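Probable acetyltransferases (Chromobacterium violaceum, PDB 3PZJ) probably transfers an acetyl group from acetyl-CoA to an acceptor, perhaps a protein N-terminus, as a member of the GNAT acetyltransferase family. Local coordinates at residues L67-F72 / I79-L84. Residues are numbered along the deposited sequence; the frame is centred on the assembly and turned at random.
Sequences LPYGPF and ITWLAL. With EDO (1,2-ethanediol), chain D.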
loop_
_atom_site.group_PDB
_atom_site.type_symbol
_atom_site.label_atom_id
_atom_site.label_comp_id
_atom_site.label_asym_id
_atom_site.label_seq_id
_atom_site.Cartn_x
_atom_site.Cartn_y
_atom_site.Cartn_z
ATOM N N LEU A 67 9.509 -0.079 15.658
ATOM C CA LEU A 67 9.272 0.908 14.605
ATOM C C LEU A 67 10.346 0.860 13.555
ATOM O O LEU A 67 11.501 0.503 13.877
ATOM C CB LEU A 67 9.274 2.270 15.243
ATOM C CG LEU A 67 7.953 2.812 15.763
ATOM C CD1 LEU A 67 6.865 1.786 16.087
ATOM C CD2 LEU A 67 8.166 3.780 16.904
ATOM N N PRO A 68 10.039 1.314 12.317
ATOM C CA PRO A 68 11.068 1.212 11.291
ATOM C C PRO A 68 12.100 2.332 11.274
ATOM O O PRO A 68 12.850 2.462 10.326
ATOM C CB PRO A 68 10.258 1.127 9.971
ATOM C CG PRO A 68 8.944 1.600 10.295
ATOM C CD PRO A 68 8.739 1.694 11.770
ATOM N N TYR A 69 12.150 3.146 12.332
ATOM C CA TYR A 69 13.083 4.235 12.417
ATOM C C TYR A 69 13.452 4.415 13.861
ATOM O O TYR A 69 12.817 3.883 14.751
ATOM C CB TYR A 69 12.459 5.551 11.927
ATOM C CG TYR A 69 11.022 5.739 12.341
ATOM C CD1 TYR A 69 10.667 6.382 13.518
ATOM C CD2 TYR A 69 9.996 5.289 11.517
ATOM C CE1 TYR A 69 9.318 6.482 13.901
ATOM C CE2 TYR A 69 8.663 5.423 11.872
ATOM C CZ TYR A 69 8.335 6.039 13.037
ATOM O OH TYR A 69 6.998 6.141 13.352
ATOM N N GLY A 70 14.417 5.276 14.084
ATOM C CA GLY A 70 14.922 5.505 15.413
ATOM C C GLY A 70 15.825 4.362 15.907
ATOM O O GLY A 70 15.901 3.282 15.333
ATOM N N PRO A 71 16.567 4.610 16.960
ATOM C CA PRO A 71 16.754 5.901 17.602
ATOM C C PRO A 71 17.588 6.830 16.743
ATOM O O PRO A 71 18.135 6.429 15.716
ATOM C CB PRO A 71 17.433 5.537 18.927
ATOM C CG PRO A 71 18.021 4.162 18.714
ATOM C CD PRO A 71 17.296 3.494 17.626
ATOM N N PHE A 72 17.598 8.087 17.131
ATOM C CA PHE A 72 18.269 9.141 16.375
ATOM C C PHE A 72 19.544 9.585 17.118
ATOM O O PHE A 72 19.526 9.795 18.322
ATOM C CB PHE A 72 17.275 10.253 16.121
ATOM C CG PHE A 72 16.115 9.819 15.286
ATOM C CD1 PHE A 72 16.210 9.787 13.890
ATOM C CD2 PHE A 72 14.947 9.365 15.878
ATOM C CE1 PHE A 72 15.100 9.366 13.098
ATOM C CE2 PHE A 72 13.878 8.900 15.113
ATOM C CZ PHE A 72 13.958 8.933 13.727
ATOM N N ILE A 79 15.522 15.757 12.915
ATOM C CA ILE A 79 14.921 16.791 12.112
ATOM C C ILE A 79 15.002 16.409 10.658
ATOM O O ILE A 79 14.040 16.567 9.912
ATOM C CB ILE A 79 15.586 18.112 12.397
ATOM C CG1 ILE A 79 15.100 18.591 13.768
ATOM C CG2 ILE A 79 15.261 19.167 11.343
ATOM C CD1 ILE A 79 15.723 19.797 14.192
ATOM N N THR A 80 16.102 15.811 10.268
ATOM C CA THR A 80 16.274 15.368 8.892
ATOM C C THR A 80 15.212 14.303 8.528
ATOM O O THR A 80 14.482 14.467 7.543
ATOM C CB THR A 80 17.670 14.814 8.602
ATOM O OG1 THR A 80 18.664 15.844 8.781
ATOM C CG2 THR A 80 17.753 14.315 7.168
ATOM N N TRP A 81 15.078 13.289 9.389
ATOM C CA TRP A 81 14.026 12.245 9.259
ATOM C C TRP A 81 12.643 12.842 9.173
ATOM O O TRP A 81 11.831 12.466 8.308
ATOM C CB TRP A 81 14.126 11.187 10.405
ATOM C CG TRP A 81 13.058 10.217 10.305
ATOM C CD1 TRP A 81 12.961 9.158 9.440
ATOM C CD2 TRP A 81 11.869 10.247 11.029
ATOM N NE1 TRP A 81 11.772 8.499 9.644
ATOM C CE2 TRP A 81 11.072 9.171 10.584
ATOM C CE3 TRP A 81 11.371 11.101 12.012
ATOM C CZ2 TRP A 81 9.842 8.889 11.133
ATOM C CZ3 TRP A 81 10.118 10.838 12.536
ATOM C CH2 TRP A 81 9.369 9.728 12.089
ATOM N N LEU A 82 12.329 13.810 10.043
ATOM C CA LEU A 82 11.006 14.389 10.082
ATOM C C LEU A 82 10.714 15.064 8.832
ATOM O O LEU A 82 9.655 14.841 8.257
ATOM C CB LEU A 82 10.818 15.504 11.167
ATOM C CG LEU A 82 10.315 15.129 12.537
ATOM C CD1 LEU A 82 10.303 16.371 13.376
ATOM C CD2 LEU A 82 8.916 14.382 12.568
ATOM N N ALA A 83 11.653 15.915 8.401
ATOM C CA ALA A 83 11.517 16.691 7.189
ATOM C C ALA A 83 11.329 15.817 5.979
ATOM O O ALA A 83 10.434 16.097 5.234
ATOM C CB ALA A 83 12.719 17.594 6.991
ATOM N N LEU A 84 12.153 14.788 5.762
ATOM C CA LEU A 84 11.971 13.863 4.633
ATOM C C LEU A 84 10.660 13.043 4.746
ATOM O O LEU A 84 10.021 12.703 3.719
ATOM C CB LEU A 84 13.162 12.900 4.511
ATOM C CG LEU A 84 14.529 13.520 4.256
ATOM C CD1 LEU A 84 15.676 12.513 4.273
ATOM C CD2 LEU A 84 14.480 14.277 2.917
HETATM C C1 EDO D . 5.097 4.363 11.662
HETATM O O1 EDO D . 5.422 4.475 13.025
HETATM C C2 EDO D . 3.780 3.639 11.538
HETATM O O2 EDO D . 3.113 4.250 10.469
#
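Trp81 reaches from helix 75-87 to the loop before it and meets two rings there, Tyr69 and Phe72. Its CG lies anti to the backbone N (chi1 177°), which carries the indole out from the helix toward the loop. Trp81 CB starts the contact, 3.4 Å from Phe72 CE1, and CG follows, close to CE1 and CZ of the same ring. At the ring fusion Trp81 CD2 has Phe72 CZ 3.7 Å away, and CE3 also borders CZ. Farther out the partner changes: NE1 sits beside Tyr69 CB at 3.8 Å, CE2 nears Tyr69 CG, and CZ2 settles over the centre of the phenol ring, 3.4 Å above its plane. Trp81 CH2 comes to 3.7 Å from Tyr69 CE1. Phe72 CZ and Tyr69 CD1 lie on the same side of the indole plane, each 3.5 Å from it. The three rings form an aromatic cluster at the surface of the GNAT domain, tying the loop between helices 46-58 and 75-87 to the second of them. Both pairs are oblique, the phenol plane turned 32° from the indole six-membered ring and the Phe72 plane 45° from the five-membered one. Phe72 also makes edge-to-face contacts with Trp64 and Phe78. Tyr69 OH hydrogen-bonds Asn126 ND2 on strand 119-127; O1 of an ethanediol, probably from crystallisation, is modelled 2.3 Å from Tyr69 OH, a doubtfully short distance.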